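Long-range contacts in GH26C (Muricauda sp. MAR_2010_75, PDB 6Q78), which probably hydrolyses internal beta-1,4-mannosidic bonds of mannans, as a family 26 glycoside hydrolase with a TIM-barrel catalytic domain: residues M57-T63 and V262-F267; T106-G111 and I403-L408; W158-F164 and E191-Y196. All blocks are in the same frame, centred on the assembly; numbering follows the deposited sequence.

All three contacts belong to one (beta/alpha)8 barrel. Contacts 1 and 2 lie toward its N-terminal end, where loops lead into strands 265-269 and 112-116; their centres are 26 Å apart and their nearest atoms about 12 Å. Contact 3 is on the other side, at the C-terminal end of strand 153-157, the end at which barrel enzymes carry their active site. There His159 hydrogen-bonds a Tris molecule, probably from the crystallisation liquor. The centre of contact 3 is 24 Å from that of contact 1 and 37 Å from that of contact 2, which lies across the chain's centre from it. Along the sequence, contact 3 falls within the spans bridged by both others, and those two spans cross.

Contact 1: M57-T63 and V262-F267; sequences MVNPDAT and VNNMLF
This buried contact ties the loop that leads into helix 64-76 to the start of strand 265-269, at the N-terminal end of the barrel. The segments run in opposite senses, with CA atoms 4.4 Å apart at Ala62-Asn263 and 7.3 Å apart at Val58-Leu266. Asn59 to Ala62 forms a type I turn, closed by Ala62 N to Asn59 O (3.1 Å) and reinforced by an Asx turn in which Asp61 N donates to Asn59 OD1 (2.9 Å). With chi1 t, Asn59 sends ND2 across to Asn263 OD1 (3.0 Å). Thr63 N donates to Asn263 O (2.9 Å), so the N-cap residue of helix 64-76 is held by the loop entering the fifth strand of the TIM barrel. Where the segments diverge, water fills the gap: one molecule joins Asn59 ND2 (3.0 Å) to Val262 O (2.9 Å) and Met265 N (3.1 Å), a second Asn59 N (3.0 Å) to Met265 O (3.3 Å). Apolar packing follows, Val58 CG1 on Phe267 CD2 (3.8 Å) and Met57 CE on Leu266 CD2 (3.7 Å). The carboxylate of Asp292 accepts from the backbone N of both Val58 and Phe267.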
loop_
_atom_site.group_PDB
_atom_site.type_symbol
_atom_site.label_atom_id
_atom_site.label_comp_id
_atom_site.label_asym_id
_atom_site.label_seq_id
_atom_site.Cartn_x
_atom_site.Cartn_y
_atom_site.Cartn_z
ATOM N N MET A 57 -12.253 3.652 -13.624
ATOM C CA MET A 57 -11.044 2.888 -13.342
ATOM C C MET A 57 -9.937 3.175 -14.352
ATOM O O MET A 57 -10.196 3.443 -15.530
ATOM C CB MET A 57 -11.336 1.395 -13.359
ATOM C CG MET A 57 -12.236 1.009 -12.213
ATOM S SD MET A 57 -12.739 -0.728 -12.266
ATOM C CE MET A 57 -11.133 -1.560 -12.075
ATOM N N VAL A 58 -8.680 3.093 -13.880
ATOM C CA VAL A 58 -7.552 3.191 -14.811
ATOM C C VAL A 58 -7.704 2.152 -15.912
ATOM O O VAL A 58 -7.448 2.423 -17.099
ATOM C CB VAL A 58 -6.216 3.014 -14.057
ATOM C CG1 VAL A 58 -5.071 2.814 -15.045
ATOM C CG2 VAL A 58 -5.955 4.218 -13.230
ATOM N N ASN A 59 -8.106 0.939 -15.538
ATOM C CA ASN A 59 -8.231 -0.141 -16.515
ATOM C C ASN A 59 -9.687 -0.560 -16.638
ATOM O O ASN A 59 -10.162 -1.401 -15.864
ATOM C CB ASN A 59 -7.346 -1.328 -16.140
ATOM C CG ASN A 59 -7.442 -2.440 -17.134
ATOM O OD1 ASN A 59 -8.054 -2.274 -18.204
ATOM N ND2 ASN A 59 -6.826 -3.583 -16.815
ATOM N N PRO A 60 -10.440 0.019 -17.574
ATOM C CA PRO A 60 -11.832 -0.407 -17.756
ATOM C C PRO A 60 -11.969 -1.856 -18.211
ATOM O O PRO A 60 -13.090 -2.378 -18.202
ATOM C CB PRO A 60 -12.357 0.570 -18.815
ATOM C CG PRO A 60 -11.151 1.037 -19.516
ATOM C CD PRO A 60 -10.064 1.102 -18.498
ATOM N N ASP A 61 -10.884 -2.504 -18.636
ATOM C CA ASP A 61 -10.894 -3.910 -19.028
ATOM C C ASP A 61 -10.445 -4.829 -17.900
ATOM O O ASP A 61 -10.078 -5.985 -18.151
ATOM C CB ASP A 61 -10.026 -4.118 -20.267
ATOM C CG ASP A 61 -10.515 -3.315 -21.459
ATOM O OD1 ASP A 61 -11.731 -3.321 -21.721
ATOM O OD2 ASP A 61 -9.680 -2.661 -22.127
ATOM N N ALA A 62 -10.474 -4.342 -16.663
ATOM C CA ALA A 62 -10.044 -5.138 -15.523
ATOM C C ALA A 62 -10.947 -6.365 -15.320
ATOM O O ALA A 62 -12.098 -6.407 -15.787
ATOM C CB ALA A 62 -10.079 -4.253 -14.278
ATOM N N THR A 63 -10.431 -7.365 -14.589
ATOM C CA THR A 63 -11.254 -8.536 -14.295
ATOM C C THR A 63 -12.449 -8.126 -13.434
ATOM O O THR A 63 -12.449 -7.085 -12.754
ATOM C CB THR A 63 -10.478 -9.625 -13.548
ATOM O OG1 THR A 63 -10.181 -9.197 -12.208
ATOM C CG2 THR A 63 -9.144 -10.005 -14.262
ATOM N N VAL A 262 -2.034 -6.765 -18.044
ATOM C CA VAL A 262 -2.310 -7.072 -16.641
ATOM C C VAL A 262 -3.671 -6.485 -16.306
ATOM O O VAL A 262 -3.839 -5.263 -16.259
ATOM C CB VAL A 262 -1.245 -6.516 -15.697
ATOM C CG1 VAL A 262 -1.644 -6.820 -14.234
ATOM C CG2 VAL A 262 0.117 -7.170 -16.003
ATOM N N ASN A 263 -4.644 -7.354 -16.062
ATOM C CA ASN A 263 -6.009 -6.914 -15.842
ATOM C C ASN A 263 -6.471 -7.060 -14.406
ATOM O O ASN A 263 -7.642 -6.775 -14.117
ATOM C CB ASN A 263 -6.944 -7.689 -16.784
ATOM C CG ASN A 263 -6.799 -7.243 -18.204
ATOM O OD1 ASN A 263 -6.554 -6.064 -18.446
ATOM N ND2 ASN A 263 -6.962 -8.163 -19.162
ATOM N N ASN A 264 -5.596 -7.495 -13.492
ATOM C CA ASN A 264 -5.986 -7.673 -12.096
ATOM C C ASN A 264 -5.207 -6.730 -11.174
ATOM O O ASN A 264 -4.727 -7.117 -10.111
ATOM C CB ASN A 264 -5.875 -9.146 -11.658
ATOM C CG ASN A 264 -4.479 -9.763 -11.858
ATOM O OD1 ASN A 264 -3.832 -9.592 -12.889
ATOM N ND2 ASN A 264 -4.053 -10.546 -10.881
ATOM N N MET A 265 -5.080 -5.467 -11.580
ATOM C CA MET A 265 -4.307 -4.465 -10.844
ATOM C C MET A 265 -5.083 -3.156 -10.751
ATOM O O MET A 265 -5.614 -2.657 -11.753
ATOM C CB MET A 265 -2.987 -4.198 -11.585
ATOM C CG MET A 265 -1.885 -3.590 -10.771
ATOM S SD MET A 265 -0.341 -3.720 -11.740
ATOM C CE MET A 265 0.527 -5.060 -10.947
ATOM N N LEU A 266 -5.126 -2.594 -9.549
ATOM C CA LEU A 266 -5.467 -1.194 -9.310
ATOM C C LEU A 266 -4.157 -0.485 -8.975
ATOM O O LEU A 266 -3.198 -1.111 -8.505
ATOM C CB LEU A 266 -6.396 -1.082 -8.100
ATOM C CG LEU A 266 -7.758 -1.792 -8.173
ATOM C CD1 LEU A 266 -8.584 -1.487 -6.913
ATOM C CD2 LEU A 266 -8.549 -1.286 -9.398
ATOM N N PHE A 267 -4.097 0.819 -9.253
ATOM C CA PHE A 267 -2.864 1.594 -9.107
ATOM C C PHE A 267 -3.006 2.655 -8.025
ATOM O O PHE A 267 -3.955 3.454 -8.055
ATOM C CB PHE A 267 -2.506 2.265 -10.447
ATOM C CG PHE A 267 -2.233 1.278 -11.534
ATOM C CD1 PHE A 267 -0.960 0.744 -11.702
ATOM C CD2 PHE A 267 -3.254 0.836 -12.354
ATOM C CE1 PHE A 267 -0.699 -0.223 -12.692
ATOM C CE2 PHE A 267 -3.009 -0.109 -13.346
ATOM C CZ PHE A 267 -1.723 -0.623 -13.503
HETATM O O HOH W 1 -5.447 -3.910 -14.200
HETATM O O HOH W 2 -7.466 -0.123 -12.772
#

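Contact 2: T106-G111 and I403-L408; sequences TGSDPG and ILADDL
Two direct hydrogen bonds join these irregular segments, which cross with their closest CA pairs at Gly111-Ala405 (4.2 Å) and Ser108-Asp406 (5.8 Å). Ala405 N donates to Asp109 O (2.9 Å), and Asp406 N to Ser108 OG (3.0 Å); the Ser108 hydroxyl, at chi1 t, gives its own proton to Asp109 O (2.9 Å). Two waters extend the polar seam along Asp406: one links Gly107 O (3.2 Å) to Asp406 OD2 (2.7 Å), the other Asp109 N (2.9 Å) to Asp406 OD1 (2.9 Å). Each segment is also shaped from within. Gly107 ends helix 101-106 with phi 88°, and an ST turn follows, Ser108 N to Thr106 OG1 (3.0 Å), while that hydroxyl also bonds Ile102 O. Opposite, Asp407 OD1 accepts from Leu404 N (2.9 Å) and Ala405 O from Leu408 N (3.1 Å). In the barrel, 106-111 is the alpha-to-beta loop feeding the second strand, 112-116, and 403-408 leaves the short strand 402-403, which pairs parallel with the first strand, 81-86. Close packing completes the join. Leu404, chi1 m and chi2 t, sets CB 3.5 Å from Ser108 OG and CD1 3.8 Å from Thr106 OG1. Ala405 CB meets Asp109 CB at 3.7 Å and Pro110 O at 3.3 Å. At Gly111 a CB would come within 3.1 Å of Ile403 O, too tight for a side chain.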
loop_
_atom_site.group_PDB
_atom_site.type_symbol
_atom_site.label_atom_id
_atom_site.label_comp_id
_atom_site.label_asym_id
_atom_site.label_seq_id
_atom_site.Cartn_x
_atom_site.Cartn_y
_atom_site.Cartn_z
ATOM N N THR A 106 -6.493 -9.644 18.589
ATOM C CA THR A 106 -7.918 -9.324 18.487
ATOM C C THR A 106 -8.814 -10.537 18.290
ATOM O O THR A 106 -10.037 -10.406 18.464
ATOM C CB THR A 106 -8.204 -8.384 17.301
ATOM O OG1 THR A 106 -8.115 -9.115 16.052
ATOM C CG2 THR A 106 -7.267 -7.192 17.286
ATOM N N GLY A 107 -8.251 -11.678 17.911
ATOM C CA GLY A 107 -9.037 -12.836 17.515
ATOM C C GLY A 107 -9.401 -12.870 16.050
ATOM O O GLY A 107 -9.840 -13.942 15.562
ATOM N N SER A 108 -9.227 -11.752 15.326
ATOM C CA SER A 108 -9.483 -11.685 13.892
ATOM C C SER A 108 -8.192 -11.420 13.143
ATOM O O SER A 108 -7.345 -10.676 13.617
ATOM C CB SER A 108 -10.462 -10.553 13.591
ATOM O OG SER A 108 -10.663 -10.447 12.182
ATOM N N ASP A 109 -8.052 -12.015 11.957
ATOM C CA ASP A 109 -7.001 -11.577 11.037
ATOM C C ASP A 109 -7.252 -10.128 10.604
ATOM O O ASP A 109 -8.350 -9.596 10.749
ATOM C CB ASP A 109 -6.996 -12.460 9.790
ATOM C CG ASP A 109 -6.164 -13.715 9.942
ATOM O OD1 ASP A 109 -5.103 -13.656 10.603
ATOM O OD2 ASP A 109 -6.537 -14.776 9.366
ATOM N N PRO A 110 -6.224 -9.447 10.107
ATOM C CA PRO A 110 -6.427 -8.128 9.498
ATOM C C PRO A 110 -7.361 -8.238 8.290
ATOM O O PRO A 110 -7.552 -9.329 7.732
ATOM C CB PRO A 110 -5.002 -7.697 9.096
ATOM C CG PRO A 110 -4.285 -9.028 8.887
ATOM C CD PRO A 110 -4.852 -9.963 9.918
ATOM N N GLY A 111 -7.917 -7.078 7.859
ATOM C CA GLY A 111 -8.722 -7.121 6.637
ATOM C C GLY A 111 -7.945 -6.928 5.360
ATOM O O GLY A 111 -8.497 -7.023 4.261
ATOM N N ILE A 403 -12.803 -2.184 10.063
ATOM C CA ILE A 403 -13.108 -3.484 9.442
ATOM C C ILE A 403 -11.848 -4.350 9.468
ATOM O O ILE A 403 -10.847 -4.012 8.828
ATOM C CB ILE A 403 -13.613 -3.292 7.997
ATOM C CG1 ILE A 403 -14.879 -2.431 8.012
ATOM C CG2 ILE A 403 -13.861 -4.605 7.259
ATOM C CD1 ILE A 403 -15.361 -2.078 6.622
ATOM N N LEU A 404 -11.907 -5.484 10.185
ATOM C CA LEU A 404 -10.900 -6.545 10.146
ATOM C C LEU A 404 -11.460 -7.719 9.334
ATOM O O LEU A 404 -12.567 -7.643 8.807
ATOM C CB LEU A 404 -10.522 -6.969 11.566
ATOM C CG LEU A 404 -9.907 -5.879 12.448
ATOM C CD1 LEU A 404 -9.620 -6.397 13.868
ATOM C CD2 LEU A 404 -8.632 -5.320 11.831
ATOM N N ALA A 405 -10.719 -8.834 9.270
ATOM C CA ALA A 405 -11.179 -9.956 8.454
ATOM C C ALA A 405 -12.577 -10.415 8.842
ATOM O O ALA A 405 -13.407 -10.685 7.975
ATOM C CB ALA A 405 -10.207 -11.143 8.538
ATOM N N ASP A 406 -12.879 -10.476 10.137
ATOM C CA ASP A 406 -14.155 -11.063 10.537
ATOM C C ASP A 406 -15.328 -10.257 10.021
ATOM O O ASP A 406 -16.365 -10.849 9.680
ATOM C CB ASP A 406 -14.203 -11.312 12.042
ATOM C CG ASP A 406 -13.392 -12.544 12.462
ATOM O OD1 ASP A 406 -12.919 -13.299 11.590
ATOM O OD2 ASP A 406 -13.192 -12.757 13.680
ATOM N N ASP A 407 -15.179 -8.936 9.871
ATOM C CA ASP A 407 -16.309 -8.148 9.386
ATOM C C ASP A 407 -16.138 -7.637 7.957
ATOM O O ASP A 407 -16.854 -6.722 7.528
ATOM C CB ASP A 407 -16.755 -7.070 10.379
ATOM C CG ASP A 407 -15.641 -6.176 10.838
ATOM O OD1 ASP A 407 -14.494 -6.645 10.938
ATOM O OD2 ASP A 407 -15.957 -5.012 11.194
ATOM N N LEU A 408 -15.262 -8.268 7.176
ATOM C CA LEU A 408 -15.114 -7.835 5.797
ATOM C C LEU A 408 -16.405 -8.075 5.015
ATOM O O LEU A 408 -16.994 -9.161 5.112
ATOM C CB LEU A 408 -14.019 -8.642 5.113
ATOM C CG LEU A 408 -12.578 -8.204 5.310
ATOM C CD1 LEU A 408 -11.663 -9.362 4.901
ATOM C CD2 LEU A 408 -12.255 -6.908 4.520
HETATM O O HOH W 3 -12.735 -15.106 14.862
HETATM O O HOH W 4 -10.152 -13.933 11.242
#

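Contact 3: W158-F164 and E191-Y196; sequences WHFREPF and ENHDYY
Residues 158-164 form an irregular, mostly extended run leaving strand 153-157, with an inverse gamma turn centred on His159; residues 191-192 lead into helix 193-208, Asn192 being its N-cap and Tyr196 N bonded to Asn192 O (2.9 Å). The backbones stay well apart, their closest CA atoms being Pro163 and Asn192 at 6.7 Å, and no direct hydrogen bond crosses, so side chains fill the gap. Tyr196 packs its ring against Trp158 and Phe160, while Tyr195 CE1 lies 4.2 Å from Phe160 CZ; all four are chi1 t. The rings of Phe160 and Tyr196 meet rim to rim, centroids 5.8 Å apart and planes at 27°, with Phe160 CE2 3.6 Å from Tyr196 CD1; Trp158 CH2 lies 3.7 Å from Tyr196 CE1. This aromatic cluster packs the loop after the third strand of a TIM barrel onto helix 193-208, at the C-terminal end where such enzymes keep their active site; His159, in the same loop, turns the other way and bonds Asp116 and a Tris molecule. Further along, Pro163 CB rests 3.5 Å from Tyr195 CE1, and Asn192 ND2 sits over a face of Phe164, 3.4 Å from CE1, while also bonding Ser185. A water bridges Arg161 O (2.7 Å) and Tyr195 OH (2.8 Å), the phenol being bonded to Asp123 as well. Tyr196 OH bonds Thr252.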
loop_
_atom_site.group_PDB
_atom_site.type_symbol
_atom_site.label_atom_id
_atom_site.label_comp_id
_atom_site.label_asym_id
_atom_site.label_seq_id
_atom_site.Cartn_x
_atom_site.Cartn_y
_atom_site.Cartn_z
ATOM N N TRP A 158 6.859 -1.674 -3.684
ATOM C CA TRP A 158 8.008 -2.185 -4.434
ATOM C C TRP A 158 9.264 -1.456 -3.978
ATOM O O TRP A 158 9.569 -0.354 -4.469
ATOM C CB TRP A 158 7.762 -1.977 -5.916
ATOM C CG TRP A 158 8.808 -2.610 -6.786
ATOM C CD1 TRP A 158 9.737 -3.565 -6.420
ATOM C CD2 TRP A 158 8.989 -2.402 -8.188
ATOM N NE1 TRP A 158 10.510 -3.935 -7.518
ATOM C CE2 TRP A 158 10.056 -3.237 -8.614
ATOM C CE3 TRP A 158 8.374 -1.572 -9.119
ATOM C CZ2 TRP A 158 10.476 -3.280 -9.935
ATOM C CZ3 TRP A 158 8.826 -1.596 -10.439
ATOM C CH2 TRP A 158 9.854 -2.439 -10.825
ATOM N N HIS A 159 10.020 -2.090 -3.066
ATOM C CA HIS A 159 11.331 -1.560 -2.706
ATOM C C HIS A 159 12.308 -2.061 -3.764
ATOM O O HIS A 159 12.976 -3.102 -3.630
ATOM C CB HIS A 159 11.718 -1.947 -1.286
ATOM C CG HIS A 159 10.989 -1.165 -0.238
ATOM N ND1 HIS A 159 9.733 -1.523 0.212
ATOM C CD2 HIS A 159 11.347 -0.060 0.470
ATOM C CE1 HIS A 159 9.337 -0.654 1.133
ATOM N NE2 HIS A 159 10.287 0.255 1.293
ATOM N N PHE A 160 12.340 -1.304 -4.869
ATOM C CA PHE A 160 13.045 -1.661 -6.105
ATOM C C PHE A 160 14.503 -1.227 -5.999
ATOM O O PHE A 160 14.804 -0.039 -5.914
ATOM C CB PHE A 160 12.286 -0.954 -7.234
ATOM C CG PHE A 160 12.858 -1.133 -8.643
ATOM C CD1 PHE A 160 13.636 -2.222 -8.983
ATOM C CD2 PHE A 160 12.539 -0.206 -9.627
ATOM C CE1 PHE A 160 14.116 -2.360 -10.297
ATOM C CE2 PHE A 160 13.048 -0.319 -10.906
ATOM C CZ PHE A 160 13.842 -1.388 -11.241
ATOM N N ARG A 161 15.404 -2.198 -5.930
ATOM C CA ARG A 161 16.823 -1.867 -5.848
ATOM C C ARG A 161 17.260 -1.184 -7.136
ATOM O O ARG A 161 16.846 -1.558 -8.236
ATOM C CB ARG A 161 17.656 -3.124 -5.550
ATOM C CG ARG A 161 17.334 -3.677 -4.167
ATOM C CD ARG A 161 18.011 -5.008 -3.887
ATOM N NE ARG A 161 17.319 -5.673 -2.792
ATOM C CZ ARG A 161 17.556 -5.476 -1.505
ATOM N NH1 ARG A 161 18.493 -4.626 -1.111
ATOM N NH2 ARG A 161 16.808 -6.132 -0.600
ATOM N N GLU A 162 18.121 -0.187 -6.996
ATOM C CA GLU A 162 18.455 0.668 -8.113
ATOM C C GLU A 162 19.142 -0.147 -9.209
ATOM O O GLU A 162 19.811 -1.148 -8.927
ATOM C CB GLU A 162 19.335 1.834 -7.641
ATOM C CG GLU A 162 20.781 1.455 -7.198
ATOM C CD GLU A 162 21.693 1.184 -8.368
ATOM O OE1 GLU A 162 22.650 0.353 -8.226
ATOM O OE2 GLU A 162 21.471 1.817 -9.426
ATOM N N PRO A 163 19.003 0.280 -10.469
ATOM C CA PRO A 163 19.271 -0.632 -11.600
ATOM C C PRO A 163 20.734 -0.844 -11.953
ATOM O O PRO A 163 21.048 -1.855 -12.610
ATOM C CB PRO A 163 18.534 0.045 -12.781
ATOM C CG PRO A 163 18.596 1.511 -12.414
ATOM C CD PRO A 163 18.339 1.508 -10.910
ATOM N N PHE A 164 21.641 0.053 -11.562
ATOM C CA PHE A 164 23.024 -0.087 -12.007
ATOM C C PHE A 164 23.692 -1.295 -11.368
ATOM O O PHE A 164 24.416 -2.043 -12.039
ATOM C CB PHE A 164 23.818 1.192 -11.728
ATOM C CG PHE A 164 23.450 2.338 -12.620
ATOM C CD1 PHE A 164 23.945 2.402 -13.908
ATOM C CD2 PHE A 164 22.608 3.349 -12.167
ATOM C CE1 PHE A 164 23.604 3.461 -14.754
ATOM C CE2 PHE A 164 22.266 4.404 -12.990
ATOM C CZ PHE A 164 22.775 4.475 -14.282
ATOM N N GLU A 191 19.817 4.109 -20.270
ATOM C CA GLU A 191 20.628 2.920 -20.498
ATOM C C GLU A 191 20.090 1.694 -19.773
ATOM O O GLU A 191 20.455 0.563 -20.129
ATOM C CB GLU A 191 22.097 3.200 -20.173
ATOM C CG GLU A 191 22.333 3.489 -18.714
ATOM C CD GLU A 191 23.811 3.601 -18.380
ATOM O OE1 GLU A 191 24.516 2.575 -18.446
ATOM O OE2 GLU A 191 24.266 4.717 -18.060
ATOM N N ASN A 192 19.205 1.881 -18.794
ATOM C CA ASN A 192 18.609 0.759 -18.072
ATOM C C ASN A 192 17.130 0.553 -18.395
ATOM O O ASN A 192 16.407 -0.117 -17.637
ATOM C CB ASN A 192 18.806 0.931 -16.561
ATOM C CG ASN A 192 20.269 0.837 -16.164
ATOM O OD1 ASN A 192 20.998 0.012 -16.702
ATOM N ND2 ASN A 192 20.718 1.722 -15.273
ATOM N N HIS A 193 16.658 1.063 -19.533
ATOM C CA HIS A 193 15.230 0.976 -19.841
ATOM C C HIS A 193 14.806 -0.455 -20.160
ATOM O O HIS A 193 13.746 -0.901 -19.706
ATOM C CB HIS A 193 14.911 1.940 -20.992
ATOM C CG HIS A 193 13.462 1.990 -21.350
ATOM N ND1 HIS A 193 12.494 2.377 -20.449
ATOM C CD2 HIS A 193 12.817 1.712 -22.508
ATOM C CE1 HIS A 193 11.307 2.326 -21.037
ATOM N NE2 HIS A 193 11.483 1.949 -22.295
ATOM N N ASP A 194 15.601 -1.194 -20.939
ATOM C CA ASP A 194 15.258 -2.590 -21.197
ATOM C C ASP A 194 15.303 -3.413 -19.916
ATOM O O ASP A 194 14.436 -4.269 -19.689
ATOM C CB ASP A 194 16.204 -3.172 -22.243
ATOM C CG ASP A 194 15.882 -2.701 -23.647
ATOM O OD1 ASP A 194 16.794 -2.719 -24.504
ATOM O OD2 ASP A 194 14.731 -2.299 -23.890
ATOM N N TYR A 195 16.290 -3.147 -19.048
ATOM C CA TYR A 195 16.330 -3.781 -17.729
ATOM C C TYR A 195 15.036 -3.538 -16.963
ATOM O O TYR A 195 14.469 -4.459 -16.335
ATOM C CB TYR A 195 17.502 -3.168 -16.960
ATOM C CG TYR A 195 17.638 -3.547 -15.503
ATOM C CD1 TYR A 195 17.012 -2.814 -14.515
ATOM C CD2 TYR A 195 18.442 -4.597 -15.106
ATOM C CE1 TYR A 195 17.161 -3.121 -13.177
ATOM C CE2 TYR A 195 18.584 -4.923 -13.748
ATOM C CZ TYR A 195 17.953 -4.158 -12.801
ATOM O OH TYR A 195 18.099 -4.464 -11.465
ATOM N N TYR A 196 14.559 -2.293 -16.985
ATOM C CA TYR A 196 13.333 -1.972 -16.254
ATOM C C TYR A 196 12.117 -2.667 -16.875
ATOM O O TYR A 196 11.247 -3.175 -16.149
ATOM C CB TYR A 196 13.133 -0.455 -16.250
ATOM C CG TYR A 196 11.892 -0.016 -15.530
ATOM C CD1 TYR A 196 11.671 -0.407 -14.210
ATOM C CD2 TYR A 196 10.927 0.777 -16.158
ATOM C CE1 TYR A 196 10.530 -0.014 -13.514
ATOM C CE2 TYR A 196 9.760 1.201 -15.453
ATOM C CZ TYR A 196 9.587 0.777 -14.139
ATOM O OH TYR A 196 8.477 1.110 -13.406
HETATM O O HOH W 5 16.817 -4.176 -9.036
#